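Local coordinates for protein endo-b-1,4-glucanase (Nasutitermes takasagoensis, PDB 1KS8) that probably cuts internal beta-1,4-glucosidic linkages in cellulose and related beta-glucans, as a family 9 glycosyl hydrolase with an (alpha/alpha)6 fold, at residues 27-32 against 89-94; 127-132 against 366-371; 145-150 against 196-201; 249-254 against 311-316. One frame throughout, in Å; residues are numbered along the deposited sequence.

Interaction 1 (27-32 against 89-94); sequences DQKVTW and LDDGRK
A surface salt bridge ties the loop after helix 5-18 to the first turns of helix 89-106, in a protein of (alpha/alpha)6 fold. Lys29 comes from the loop and Asp91 from the helix, and their side chains meet from opposite directions. Lys29 NZ donates to Asp91 OD1 at 2.7 Å. The lysine arrives on the syn side of OD1, 16° out of the carboxylate plane. Asp91 OD2 takes less part, at 3.9 Å from Lys29 NZ. The lysine chain is fully extended beyond CG, with chi2 to chi4 all near 180°. This lets it span a gap in which the nearest CA atoms, those of Lys29 and Asp91, are still 10.4 Å apart.

A second, looser pair lies beside it. Lys94 NZ is 4.2 Å from Asp27 OD2, too far for a salt bridge, and two waters fill in. One donates to Asp27 OD1 at 2.7 Å and accepts a weak bond from Lys94 NZ. The other donates to Asp27 OD2 and accepts from Lys94 NZ. With an alanine at Asp91, the Lys29 ammonium would probably lose its charged mate and its long chain would be freer to swing into solvent.

Helix 5-18 holds the loop as well. Its Glu17 accepts from the backbone N of Lys29 and of Val30, and Asp91 packs on Leu13. The whole is a surface loop-to-helix clasp, made of one salt bridge and one water-bridged charge pair, in an (alpha/alpha)6 glycosidase.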
# COMPACT_ATOMS: atom_id res chain seq x y z
N ASP A 27 1.02 3.76 -23.14
CA ASP A 27 -0.36 4.09 -22.77
C ASP A 27 -0.51 4.76 -21.41
O ASP A 27 -1.60 4.79 -20.84
CB ASP A 27 -1.25 2.85 -22.85
CG ASP A 27 -0.88 1.79 -21.82
OD1 ASP A 27 0.05 2.02 -21.02
OD2 ASP A 27 -1.52 0.72 -21.82
N GLN A 28 0.59 5.30 -20.89
CA GLN A 28 0.57 6.00 -19.60
C GLN A 28 -0.50 7.10 -19.68
O GLN A 28 -0.58 7.81 -20.68
CB GLN A 28 1.94 6.62 -19.32
CG GLN A 28 2.01 7.57 -18.13
CD GLN A 28 2.34 6.88 -16.81
OE1 GLN A 28 2.41 7.54 -15.77
NE2 GLN A 28 2.54 5.57 -16.85
N LYS A 29 -1.31 7.23 -18.64
CA LYS A 29 -2.36 8.25 -18.61
C LYS A 29 -1.90 9.53 -17.92
O LYS A 29 -2.31 10.62 -18.30
CB LYS A 29 -3.62 7.68 -17.94
CG LYS A 29 -4.28 6.60 -18.78
CD LYS A 29 -5.46 5.93 -18.08
CE LYS A 29 -6.02 4.82 -18.96
NZ LYS A 29 -7.16 4.10 -18.32
N VAL A 30 -1.05 9.39 -16.91
CA VAL A 30 -0.51 10.55 -16.21
C VAL A 30 0.76 10.88 -17.00
O VAL A 30 1.87 10.47 -16.66
CB VAL A 30 -0.17 10.21 -14.74
CG1 VAL A 30 0.46 11.42 -14.06
CG2 VAL A 30 -1.45 9.80 -14.02
N THR A 31 0.55 11.63 -18.08
CA THR A 31 1.62 11.99 -19.00
C THR A 31 2.61 13.06 -18.59
O THR A 31 3.60 13.27 -19.28
CB THR A 31 1.04 12.36 -20.38
OG1 THR A 31 0.10 13.43 -20.23
CG2 THR A 31 0.33 11.15 -20.98
N TRP A 32 2.36 13.77 -17.49
CA TRP A 32 3.34 14.76 -17.06
C TRP A 32 4.51 14.06 -16.39
O TRP A 32 5.57 14.65 -16.18
CB TRP A 32 2.72 15.82 -16.13
CG TRP A 32 1.88 15.30 -15.00
CD1 TRP A 32 0.53 15.15 -14.98
CD2 TRP A 32 2.34 14.91 -13.70
NE1 TRP A 32 0.11 14.70 -13.75
CE2 TRP A 32 1.21 14.54 -12.94
CE3 TRP A 32 3.61 14.83 -13.10
CZ2 TRP A 32 1.29 14.11 -11.62
CZ3 TRP A 32 3.70 14.40 -11.78
CH2 TRP A 32 2.54 14.04 -11.05
N LEU A 89 -10.75 -2.75 -14.54
CA LEU A 89 -10.15 -4.06 -14.26
C LEU A 89 -8.74 -4.16 -14.83
O LEU A 89 -7.81 -4.58 -14.13
CB LEU A 89 -11.02 -5.18 -14.81
CG LEU A 89 -10.52 -6.61 -14.58
CD1 LEU A 89 -10.34 -6.86 -13.09
CD2 LEU A 89 -11.50 -7.60 -15.17
N ASP A 90 -8.57 -3.80 -16.09
CA ASP A 90 -7.25 -3.87 -16.71
C ASP A 90 -6.25 -2.98 -15.97
O ASP A 90 -5.13 -3.42 -15.66
CB ASP A 90 -7.32 -3.44 -18.18
CG ASP A 90 -8.03 -4.46 -19.05
OD1 ASP A 90 -8.24 -4.18 -20.24
OD2 ASP A 90 -8.38 -5.55 -18.53
N ASP A 91 -6.64 -1.75 -15.68
CA ASP A 91 -5.74 -0.84 -14.97
C ASP A 91 -5.46 -1.34 -13.56
O ASP A 91 -4.34 -1.19 -13.06
CB ASP A 91 -6.33 0.57 -14.92
CG ASP A 91 -6.15 1.33 -16.23
OD1 ASP A 91 -6.52 2.52 -16.28
OD2 ASP A 91 -5.63 0.73 -17.20
N GLY A 92 -6.45 -1.95 -12.93
CA GLY A 92 -6.25 -2.48 -11.59
C GLY A 92 -5.17 -3.55 -11.61
O GLY A 92 -4.29 -3.59 -10.75
N ARG A 93 -5.24 -4.43 -12.60
CA ARG A 93 -4.25 -5.49 -12.74
C ARG A 93 -2.88 -4.88 -13.03
O ARG A 93 -1.87 -5.32 -12.48
CB ARG A 93 -4.66 -6.44 -13.87
CG ARG A 93 -5.86 -7.30 -13.52
CD ARG A 93 -6.41 -8.02 -14.73
NE ARG A 93 -7.42 -9.00 -14.35
CZ ARG A 93 -8.28 -9.57 -15.19
NH1 ARG A 93 -8.25 -9.25 -16.48
NH2 ARG A 93 -9.15 -10.46 -14.75
N LYS A 94 -2.85 -3.85 -13.87
CA LYS A 94 -1.59 -3.19 -14.20
C LYS A 94 -0.93 -2.57 -12.98
O LYS A 94 0.30 -2.58 -12.86
CB LYS A 94 -1.81 -2.09 -15.25
CG LYS A 94 -2.15 -2.61 -16.64
CD LYS A 94 -2.32 -1.46 -17.61
CE LYS A 94 -2.63 -1.96 -19.01
NZ LYS A 94 -1.55 -2.84 -19.53
O HOH W 1 0.34 -0.24 -19.58
O HOH W 2 -1.40 -2.35 -22.64

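Interaction 2 (127-132 against 366-371); sequences WGRPED and PPAPAT
Arg129 carries this contact almost alone, its guanidinium reaching into the loop 366-371 and gripping backbone oxygens. Arg129 NH1 and Arg129 NH2 both donate to Ala370 O, at 2.8 Å from NH1 and 2.9 Å from NH2. This is an end-on grip on a single atom, and the oxygen lies within 4° of the guanidinium plane. Arg129 NH1 has a second acceptor, Pro366 O, at 2.9 Å. That oxygen is also near the guanidinium plane, but NH1 sits above the carbonyl plane of Pro366. The backbone of Ala368, through N and CA, lies over one face of the group. Ala368 CB is 4.0 Å from Arg129 CZ.

The next shell fixes the arginine. Asp132, three residues on, accepts side-on from NE and NH2, both bonds going to OD2. Arg129 NE lies 2.9 Å from Asp132 OD2. The bend at chi3, -69°, turns the guanidinium so that NE and NH2 face Asp132, somewhat tilted from the plane, while NH1 and NH2 serve the loop. The salt bridge probably offsets the charge of this buried arginine. The backbone N of Asp132 bonds back to Arg129 O, closing the turn that holds the pair together.

Further out, Trp127 NE1 bonds Ser364 OG, and Pro130 rests on Ser362. The contact thus joins the loop between helix 120-124 and strand 139-142 to the loop between helices 361-364 and 374-377.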
# COMPACT_ATOMS: atom_id res chain seq x y z
N TRP A 127 15.04 18.09 -4.42
CA TRP A 127 13.64 18.41 -4.68
C TRP A 127 13.57 18.78 -6.15
O TRP A 127 14.15 19.78 -6.58
CB TRP A 127 13.13 19.58 -3.83
CG TRP A 127 11.63 19.73 -3.97
CD1 TRP A 127 10.95 20.29 -5.01
CD2 TRP A 127 10.63 19.18 -3.09
NE1 TRP A 127 9.60 20.13 -4.85
CE2 TRP A 127 9.37 19.44 -3.68
CE3 TRP A 127 10.68 18.49 -1.88
CZ2 TRP A 127 8.17 19.03 -3.09
CZ3 TRP A 127 9.49 18.08 -1.29
CH2 TRP A 127 8.25 18.35 -1.90
N GLY A 128 12.88 17.96 -6.94
CA GLY A 128 12.76 18.22 -8.36
C GLY A 128 12.13 17.04 -9.07
O GLY A 128 11.54 16.17 -8.42
N ARG A 129 12.26 17.00 -10.39
CA ARG A 129 11.69 15.91 -11.18
C ARG A 129 12.56 14.67 -11.05
O ARG A 129 13.79 14.77 -11.03
CB ARG A 129 11.57 16.34 -12.64
CG ARG A 129 10.60 17.49 -12.88
CD ARG A 129 10.62 17.96 -14.33
NE ARG A 129 11.89 18.63 -14.63
CZ ARG A 129 12.04 19.94 -14.75
NH1 ARG A 129 11.00 20.77 -14.63
NH2 ARG A 129 13.24 20.44 -14.98
N PRO A 130 11.95 13.48 -10.98
CA PRO A 130 12.78 12.27 -10.85
C PRO A 130 13.76 12.05 -11.99
O PRO A 130 14.87 11.55 -11.77
CB PRO A 130 11.74 11.15 -10.72
CG PRO A 130 10.54 11.68 -11.45
CD PRO A 130 10.52 13.15 -11.07
N GLU A 131 13.38 12.43 -13.21
CA GLU A 131 14.26 12.26 -14.36
C GLU A 131 15.48 13.17 -14.27
O GLU A 131 16.44 13.01 -15.04
CB GLU A 131 13.50 12.54 -15.67
CG GLU A 131 12.89 13.94 -15.77
CD GLU A 131 11.44 13.99 -15.32
OE1 GLU A 131 11.07 13.26 -14.37
OE2 GLU A 131 10.67 14.77 -15.92
N ASP A 132 15.46 14.12 -13.34
CA ASP A 132 16.58 15.05 -13.17
C ASP A 132 17.56 14.64 -12.07
O ASP A 132 18.55 15.34 -11.83
CB ASP A 132 16.08 16.47 -12.88
CG ASP A 132 15.38 17.10 -14.07
OD1 ASP A 132 15.53 16.60 -15.21
OD2 ASP A 132 14.69 18.12 -13.87
N PRO A 366 7.15 22.17 -12.64
CA PRO A 366 6.59 22.67 -13.89
C PRO A 366 7.24 21.76 -14.94
O PRO A 366 8.14 20.99 -14.62
CB PRO A 366 7.11 24.10 -13.96
CG PRO A 366 8.46 23.98 -13.31
CD PRO A 366 8.16 23.11 -12.11
N PRO A 367 6.79 21.83 -16.20
CA PRO A 367 7.43 20.95 -17.18
C PRO A 367 8.82 21.44 -17.56
O PRO A 367 9.12 22.64 -17.47
CB PRO A 367 6.47 20.97 -18.35
CG PRO A 367 5.91 22.36 -18.29
CD PRO A 367 5.66 22.57 -16.81
N ALA A 368 9.68 20.51 -17.96
CA ALA A 368 11.02 20.87 -18.39
C ALA A 368 10.80 21.74 -19.63
O ALA A 368 9.76 21.64 -20.28
CB ALA A 368 11.81 19.62 -18.76
N PRO A 369 11.78 22.58 -20.00
CA PRO A 369 13.09 22.81 -19.39
C PRO A 369 13.14 23.76 -18.20
O PRO A 369 14.22 24.08 -17.72
CB PRO A 369 13.90 23.34 -20.56
CG PRO A 369 12.91 24.20 -21.26
CD PRO A 369 11.65 23.34 -21.26
N ALA A 370 11.99 24.22 -17.72
CA ALA A 370 11.99 25.11 -16.56
C ALA A 370 12.61 24.36 -15.39
O ALA A 370 12.40 23.16 -15.22
CB ALA A 370 10.58 25.55 -16.22
N THR A 371 13.39 25.06 -14.58
CA THR A 371 14.03 24.42 -13.44
C THR A 371 13.04 24.04 -12.35
O THR A 371 12.06 24.76 -12.10
CB THR A 371 15.07 25.35 -12.78
OG1 THR A 371 14.43 26.53 -12.29
CG2 THR A 371 16.13 25.74 -13.77

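Interaction 3 (145-150 against 196-201); sequences SRPGSD and SDSITD
Ser198 and Pro147 form the tight part of this contact. Ser198 OG donates to Pro147 O at 2.7 Å, in the carbonyl plane and on a lone pair, with a C=O...donor angle of 137°. The serine torsion, chi1 -64°, puts OG beside its own backbone N and within reach of that carbonyl. Ser198 OG is also 3.0 Å from C of Arg146, the residue before Pro147. Ser198 CB packs against Arg146 CB, 3.6 Å away. The CA atoms of Arg146 and Ser198 are only 5.0 Å apart, so the two backbones run very near each other here.

The outer side is looser. The chain of Arg146 is extended from CG to NE and stays exposed. Arg146 NH1 comes no nearer than 4.0 Å to Ser198 O, and Asp197 O lies at the guanidinium edge, 4.4 Å from Arg146 NH1. The guanidinium therefore makes only distant approaches to this segment.

Nearby, buried Asp150 accepts from Tyr195 N and pairs with Ser208, and Ser198 touches Ile142. The contact joins the N-terminal end of helix 149-165, where Gly148 is the N-cap, to the weakly bonded end of the short helix 195-198, with strand 139-142 alongside.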
# COMPACT_ATOMS: atom_id res chain seq x y z
N SER A 145 22.80 -13.97 5.48
CA SER A 145 23.60 -13.43 6.57
C SER A 145 22.94 -12.20 7.21
O SER A 145 23.19 -11.88 8.37
CB SER A 145 25.00 -13.05 6.07
OG SER A 145 24.95 -12.03 5.10
N ARG A 146 22.10 -11.53 6.43
CA ARG A 146 21.38 -10.34 6.88
C ARG A 146 19.94 -10.54 6.44
O ARG A 146 19.52 -10.02 5.41
CB ARG A 146 21.96 -9.09 6.21
CG ARG A 146 23.40 -8.78 6.59
CD ARG A 146 23.96 -7.68 5.70
NE ARG A 146 25.20 -7.12 6.23
CZ ARG A 146 25.27 -6.39 7.34
NH1 ARG A 146 24.18 -6.13 8.03
NH2 ARG A 146 26.44 -5.91 7.74
N PRO A 147 19.16 -11.29 7.23
CA PRO A 147 17.75 -11.59 6.93
C PRO A 147 16.74 -10.46 7.05
O PRO A 147 17.04 -9.36 7.50
CB PRO A 147 17.45 -12.74 7.88
CG PRO A 147 18.24 -12.37 9.09
CD PRO A 147 19.57 -11.93 8.49
N GLY A 148 15.51 -10.77 6.64
CA GLY A 148 14.43 -9.80 6.70
C GLY A 148 13.12 -10.54 6.49
O GLY A 148 12.52 -10.46 5.42
N SER A 149 12.69 -11.27 7.52
CA SER A 149 11.46 -12.05 7.46
C SER A 149 10.23 -11.22 7.14
O SER A 149 9.34 -11.68 6.43
CB SER A 149 11.24 -12.78 8.78
OG SER A 149 12.35 -13.60 9.10
N ASP A 150 10.17 -10.00 7.67
CA ASP A 150 9.03 -9.14 7.40
C ASP A 150 8.98 -8.68 5.95
O ASP A 150 7.93 -8.76 5.30
CB ASP A 150 9.00 -7.93 8.36
CG ASP A 150 10.38 -7.36 8.67
OD1 ASP A 150 11.38 -7.75 8.03
OD2 ASP A 150 10.45 -6.50 9.57
N SER A 196 14.96 -4.25 8.79
CA SER A 196 15.60 -2.96 9.05
C SER A 196 16.86 -3.07 9.91
O SER A 196 17.54 -2.07 10.15
CB SER A 196 14.61 -1.96 9.65
OG SER A 196 14.03 -2.42 10.85
N ASP A 197 17.17 -4.28 10.37
CA ASP A 197 18.39 -4.51 11.14
C ASP A 197 19.46 -4.87 10.10
O ASP A 197 20.66 -4.82 10.38
CB ASP A 197 18.24 -5.66 12.14
CG ASP A 197 17.52 -5.25 13.41
OD1 ASP A 197 17.42 -4.03 13.68
OD2 ASP A 197 17.06 -6.14 14.15
N SER A 198 19.01 -5.25 8.91
CA SER A 198 19.89 -5.61 7.80
C SER A 198 20.05 -4.40 6.88
O SER A 198 21.17 -3.95 6.61
CB SER A 198 19.32 -6.80 7.04
OG SER A 198 19.26 -7.94 7.87
N ILE A 199 18.94 -3.88 6.39
CA ILE A 199 18.95 -2.69 5.54
C ILE A 199 18.75 -1.58 6.57
O ILE A 199 17.64 -1.09 6.79
CB ILE A 199 17.80 -2.71 4.52
CG1 ILE A 199 17.97 -3.92 3.59
CG2 ILE A 199 17.78 -1.41 3.72
CD1 ILE A 199 16.89 -4.06 2.53
N THR A 200 19.85 -1.19 7.22
CA THR A 200 19.78 -0.19 8.27
C THR A 200 19.29 1.20 7.86
O THR A 200 18.80 1.94 8.71
CB THR A 200 21.14 -0.04 8.98
OG1 THR A 200 22.15 0.33 8.04
CG2 THR A 200 21.53 -1.37 9.65
N ASP A 201 19.41 1.55 6.59
CA ASP A 201 18.94 2.87 6.18
C ASP A 201 17.44 2.98 6.42
O ASP A 201 16.93 4.05 6.74
CB ASP A 201 19.24 3.12 4.70
CG ASP A 201 19.02 4.57 4.31
OD1 ASP A 201 18.18 4.85 3.43
OD2 ASP A 201 19.71 5.44 4.89

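Interaction 4 (249-254 against 311-316); sequences GGLNWD and AFIMLE
An irregular, non-helical run, 249-254, passes beside helix 303-319, and the backbones stay apart. The nearest CA atoms, of Leu251 and Ile313, are 7.3 Å from each other. Gly250 has a positive phi of 132°, where a side chain would clash with the carbonyl O of Gly249.

The gap is filled by apolar side chains. Leu251 and Ile313 cross obliquely. Leu251 CB meets Ile313 CG1 at 3.7 Å, and Leu251 CD2 meets Ile313 CD1 at 3.8 Å. With CG anti to the backbone N (chi1 173°), the leucine branch is carried toward the helix, where Leu251 CD2 also meets the edge of the Phe312 ring, 4.2 Å from Phe312 CD2. A glycine in place of Ile313 would probably open a gap against Leu251 and leave that leucine freer to turn.

The Phe312 ring meets Trp74 edge-to-face, and Leu251 O accepts from Asn309 of the same helix 303-319. Asp254, at the end of the run, is a calcium ligand of this enzyme, though no calcium is bound here. Leu251 thus packs the loop that carries this calcium ligand against helix 303-319, in the interior of the (alpha/alpha)6 fold.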
# COMPACT_ATOMS: atom_id res chain seq x y z
N GLY A 249 -5.03 -5.01 17.35
CA GLY A 249 -5.66 -5.13 16.05
C GLY A 249 -5.28 -4.03 15.07
O GLY A 249 -4.65 -3.03 15.45
N GLY A 250 -5.66 -4.21 13.82
CA GLY A 250 -5.37 -3.21 12.81
C GLY A 250 -4.77 -3.75 11.53
O GLY A 250 -4.37 -4.91 11.43
N LEU A 251 -4.72 -2.87 10.53
CA LEU A 251 -4.15 -3.19 9.23
C LEU A 251 -3.27 -2.01 8.85
O LEU A 251 -3.77 -0.90 8.68
CB LEU A 251 -5.26 -3.37 8.19
CG LEU A 251 -4.79 -3.54 6.74
CD1 LEU A 251 -3.97 -4.81 6.61
CD2 LEU A 251 -5.99 -3.58 5.81
N ASN A 252 -1.97 -2.26 8.73
CA ASN A 252 -1.02 -1.21 8.37
C ASN A 252 0.19 -1.89 7.74
O ASN A 252 0.32 -3.11 7.80
CB ASN A 252 -0.58 -0.45 9.63
CG ASN A 252 0.10 0.87 9.30
OD1 ASN A 252 0.73 1.50 10.16
ND2 ASN A 252 -0.03 1.31 8.05
N TRP A 253 1.07 -1.10 7.13
CA TRP A 253 2.25 -1.66 6.49
C TRP A 253 3.15 -2.42 7.47
O TRP A 253 3.82 -3.38 7.07
CB TRP A 253 3.07 -0.56 5.81
CG TRP A 253 3.60 0.48 6.75
CD1 TRP A 253 2.98 1.64 7.12
CD2 TRP A 253 4.83 0.44 7.48
NE1 TRP A 253 3.74 2.31 8.04
CE2 TRP A 253 4.88 1.60 8.28
CE3 TRP A 253 5.89 -0.47 7.54
CZ2 TRP A 253 5.96 1.87 9.14
CZ3 TRP A 253 6.97 -0.20 8.39
CH2 TRP A 253 6.99 0.97 9.17
N ASP A 254 3.17 -2.01 8.73
CA ASP A 254 4.03 -2.66 9.73
C ASP A 254 3.35 -3.65 10.67
O ASP A 254 4.03 -4.42 11.35
CB ASP A 254 4.77 -1.61 10.56
CG ASP A 254 3.82 -0.71 11.34
OD1 ASP A 254 4.31 0.06 12.19
OD2 ASP A 254 2.60 -0.77 11.10
N ALA A 311 -11.66 0.93 7.46
CA ALA A 311 -12.86 0.77 6.63
C ALA A 311 -12.75 -0.51 5.80
O ALA A 311 -13.73 -1.24 5.65
CB ALA A 311 -13.05 1.98 5.72
N PHE A 312 -11.57 -0.78 5.26
CA PHE A 312 -11.41 -1.98 4.45
C PHE A 312 -11.56 -3.24 5.30
O PHE A 312 -12.15 -4.22 4.85
CB PHE A 312 -10.07 -2.01 3.73
CG PHE A 312 -9.96 -3.13 2.74
CD1 PHE A 312 -10.83 -3.20 1.66
CD2 PHE A 312 -9.03 -4.15 2.92
CE1 PHE A 312 -10.79 -4.27 0.78
CE2 PHE A 312 -8.98 -5.23 2.04
CZ PHE A 312 -9.86 -5.29 0.96
N ILE A 313 -11.01 -3.23 6.51
CA ILE A 313 -11.14 -4.38 7.39
C ILE A 313 -12.63 -4.61 7.67
O ILE A 313 -13.09 -5.75 7.71
CB ILE A 313 -10.38 -4.17 8.72
CG1 ILE A 313 -8.87 -4.27 8.47
CG2 ILE A 313 -10.80 -5.22 9.75
CD1 ILE A 313 -8.40 -5.62 7.94
N MET A 314 -13.37 -3.53 7.84
CA MET A 314 -14.80 -3.63 8.11
C MET A 314 -15.54 -4.23 6.91
O MET A 314 -16.44 -5.04 7.08
CB MET A 314 -15.39 -2.25 8.43
CG MET A 314 -14.96 -1.72 9.78
SD MET A 314 -15.72 -0.14 10.14
CE MET A 314 -14.66 0.45 11.46
N LEU A 315 -15.15 -3.81 5.71
CA LEU A 315 -15.78 -4.33 4.50
C LEU A 315 -15.46 -5.81 4.33
O LEU A 315 -16.31 -6.59 3.88
CB LEU A 315 -15.30 -3.52 3.29
CG LEU A 315 -15.89 -2.10 3.27
CD1 LEU A 315 -15.08 -1.19 2.35
CD2 LEU A 315 -17.34 -2.17 2.82
N GLU A 316 -14.25 -6.21 4.70
CA GLU A 316 -13.86 -7.62 4.61
C GLU A 316 -14.62 -8.42 5.65
O GLU A 316 -15.02 -9.56 5.40
CB GLU A 316 -12.35 -7.77 4.82
CG GLU A 316 -11.52 -7.43 3.60
CD GLU A 316 -11.53 -8.54 2.56
OE1 GLU A 316 -11.25 -8.26 1.38
OE2 GLU A 316 -11.81 -9.69 2.94

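Interaction 4 is the buried contact of the four, and it is wholly apolar. Interactions 1, 2 and 3 lie at the surface and rely on polar groups. Interaction 1 uses charged side chains and bridging water, interaction 2 an arginine on backbone oxygens, and interaction 3 one serine hydroxyl on a carbonyl. Interactions 1 and 4 each set a loop against a helix, on opposite sides of the chain's centre. Interaction 2 joins two loops distant in sequence, and interactions 3 and 4 are nested within the span it closes. Interaction 4 holds one calcium-site residue, Asp254, while interaction 3 lies farther from the calcium-site residues.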